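Local coordinates for core protein VP7 (Bluetongue virus, PDB 1BVP) that forms trimers that assemble as 260 capsomers on a VP3 scaffold, building part of the inner capsid of the virus, at residues V208-G213 / L231-P236. Sequence-based numbering, arbitrary orientation.
Sequences VTVSVG and LHVHNP
Leu231 lies alongside Val212 on the inward face of an antiparallel strand pair, pointing the same way, and its CD1 comes to 3.6 Å from Val212 CG2. Val210 and Val233 continue this apolar face as a non-hydrogen-bonded pair, meeting more loosely through Val210 CG2 and Val233 CG1. The same Val233 methyl looks toward Val208 CG1, which is anti to its own backbone N (chi1 -172°) and so reaches in under the carbonyl of His234.

The backbones are joined at two hydrogen-bonded pairs. At one, Thr209 N gives a nearly straight bond to His234 O (2.9 Å, 167° at the hydrogen), returned from His234 N to Thr209 O; at the other, Ser211 and His232 exchange the same two bonds, with Ser211 N to His232 O the most bent at 147°. All four donors lie in the plane of the carbonyl they use.

On the outer face, with Thr209, Ser211, His232 and His234, each hydroxyl lies beside the CB of the histidine across from it. Thr209 OG1 takes the crowded position between backbone N and carbonyl carbon, lies 3.5 Å from His234 CB and meets the imidazole at its edge. Ser211 OG, in the same crowded position, comes to 3.4 Å from His232 CB and approaches that ring obliquely. His232 ND1 bonds Asp170 OD1.

These are the inner strands of a four-stranded antiparallel sheet, flanked by 168-170 and 215-217. Val212 and Leu231 rest on strand 223-225, Val208 on strand 241-252, packing this sheet against the larger one as in a beta sandwich.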
loop_
_atom_site.group_PDB
_atom_site.type_symbol
_atom_site.label_atom_id
_atom_site.label_comp_id
_atom_site.label_asym_id
_atom_site.label_seq_id
_atom_site.Cartn_x
_atom_site.Cartn_y
_atom_site.Cartn_z
ATOM N N VAL A 208 -33.677 14.703 12.966
ATOM C CA VAL A 208 -32.641 14.384 13.946
ATOM C C VAL A 208 -31.390 15.145 13.552
ATOM O O VAL A 208 -31.114 15.329 12.353
ATOM C CB VAL A 208 -32.291 12.894 13.922
ATOM C CG1 VAL A 208 -31.368 12.566 15.080
ATOM C CG2 VAL A 208 -33.544 12.069 14.007
ATOM N N THR A 209 -30.640 15.602 14.546
ATOM C CA THR A 209 -29.413 16.328 14.273
ATOM C C THR A 209 -28.238 15.822 15.094
ATOM O O THR A 209 -28.410 15.267 16.184
ATOM C CB THR A 209 -29.542 17.859 14.526
ATOM O OG1 THR A 209 -29.717 18.121 15.929
ATOM C CG2 THR A 209 -30.679 18.438 13.724
ATOM N N VAL A 210 -27.050 15.979 14.512
ATOM C CA VAL A 210 -25.776 15.627 15.143
ATOM C C VAL A 210 -24.947 16.910 15.025
ATOM O O VAL A 210 -24.984 17.599 13.998
ATOM C CB VAL A 210 -25.054 14.457 14.414
ATOM C CG1 VAL A 210 -23.731 14.171 15.100
ATOM C CG2 VAL A 210 -25.912 13.200 14.447
ATOM N N SER A 211 -24.313 17.312 16.111
ATOM C CA SER A 211 -23.514 18.519 16.064
ATOM C C SER A 211 -22.183 18.222 16.747
ATOM O O SER A 211 -22.110 17.391 17.687
ATOM C CB SER A 211 -24.242 19.685 16.738
ATOM O OG SER A 211 -24.189 19.563 18.152
ATOM N N VAL A 212 -21.127 18.834 16.217
ATOM C CA VAL A 212 -19.788 18.634 16.755
ATOM C C VAL A 212 -19.289 19.964 17.262
ATOM O O VAL A 212 -19.237 20.928 16.506
ATOM C CB VAL A 212 -18.808 18.083 15.685
ATOM C CG1 VAL A 212 -17.454 17.873 16.324
ATOM C CG2 VAL A 212 -19.322 16.741 15.104
ATOM N N GLY A 213 -18.956 20.025 18.551
ATOM C CA GLY A 213 -18.499 21.274 19.142
ATOM C C GLY A 213 -19.490 22.425 18.937
ATOM O O GLY A 213 -19.086 23.568 18.712
ATOM N N LEU A 231 -19.938 15.687 21.027
ATOM C CA LEU A 231 -20.653 15.022 19.945
ATOM C C LEU A 231 -22.078 14.942 20.467
ATOM O O LEU A 231 -22.421 14.055 21.263
ATOM C CB LEU A 231 -20.065 13.632 19.781
ATOM C CG LEU A 231 -20.282 12.993 18.440
ATOM C CD1 LEU A 231 -19.941 13.990 17.382
ATOM C CD2 LEU A 231 -19.353 11.825 18.372
ATOM N N HIS A 232 -22.898 15.874 20.005
ATOM C CA HIS A 232 -24.255 16.018 20.485
ATOM C C HIS A 232 -25.380 15.584 19.547
ATOM O O HIS A 232 -25.576 16.158 18.470
ATOM C CB HIS A 232 -24.416 17.479 20.877
ATOM C CG HIS A 232 -25.663 17.773 21.649
ATOM N ND1 HIS A 232 -25.810 17.446 22.982
ATOM C CD2 HIS A 232 -26.810 18.399 21.283
ATOM C CE1 HIS A 232 -26.990 17.862 23.405
ATOM N NE2 HIS A 232 -27.617 18.442 22.395
ATOM N N VAL A 233 -26.146 14.584 19.974
ATOM C CA VAL A 233 -27.271 14.110 19.171
ATOM C C VAL A 233 -28.586 14.672 19.735
ATOM O O VAL A 233 -28.776 14.748 20.950
ATOM C CB VAL A 233 -27.358 12.580 19.135
ATOM C CG1 VAL A 233 -28.155 12.161 17.912
ATOM C CG2 VAL A 233 -25.960 11.952 19.123
ATOM N N HIS A 234 -29.469 15.108 18.846
ATOM C CA HIS A 234 -30.751 15.675 19.236
ATOM C C HIS A 234 -31.897 15.147 18.359
ATOM O O HIS A 234 -31.841 15.226 17.119
ATOM C CB HIS A 234 -30.681 17.206 19.138
ATOM C CG HIS A 234 -31.973 17.907 19.432
ATOM N ND1 HIS A 234 -32.848 17.489 20.417
ATOM C CD2 HIS A 234 -32.540 19.002 18.864
ATOM C CE1 HIS A 234 -33.900 18.294 20.443
ATOM N NE2 HIS A 234 -33.738 19.218 19.511
ATOM N N ASN A 235 -32.909 14.569 19.018
ATOM C CA ASN A 235 -34.116 14.054 18.358
ATOM C C ASN A 235 -35.275 15.010 18.655
ATOM O O ASN A 235 -35.904 14.907 19.696
ATOM C CB ASN A 235 -34.478 12.686 18.919
ATOM C CG ASN A 235 -35.717 12.115 18.273
ATOM O OD1 ASN A 235 -36.161 12.616 17.236
ATOM N ND2 ASN A 235 -36.286 11.067 18.878
ATOM N N PRO A 236 -35.523 16.002 17.787
ATOM C CA PRO A 236 -36.619 16.948 18.026
ATOM C C PRO A 236 -37.972 16.348 17.638
ATOM O O PRO A 236 -39.021 16.966 17.785
ATOM C CB PRO A 236 -36.254 18.097 17.095
ATOM C CG PRO A 236 -35.716 17.397 15.930
ATOM C CD PRO A 236 -34.802 16.357 16.555
#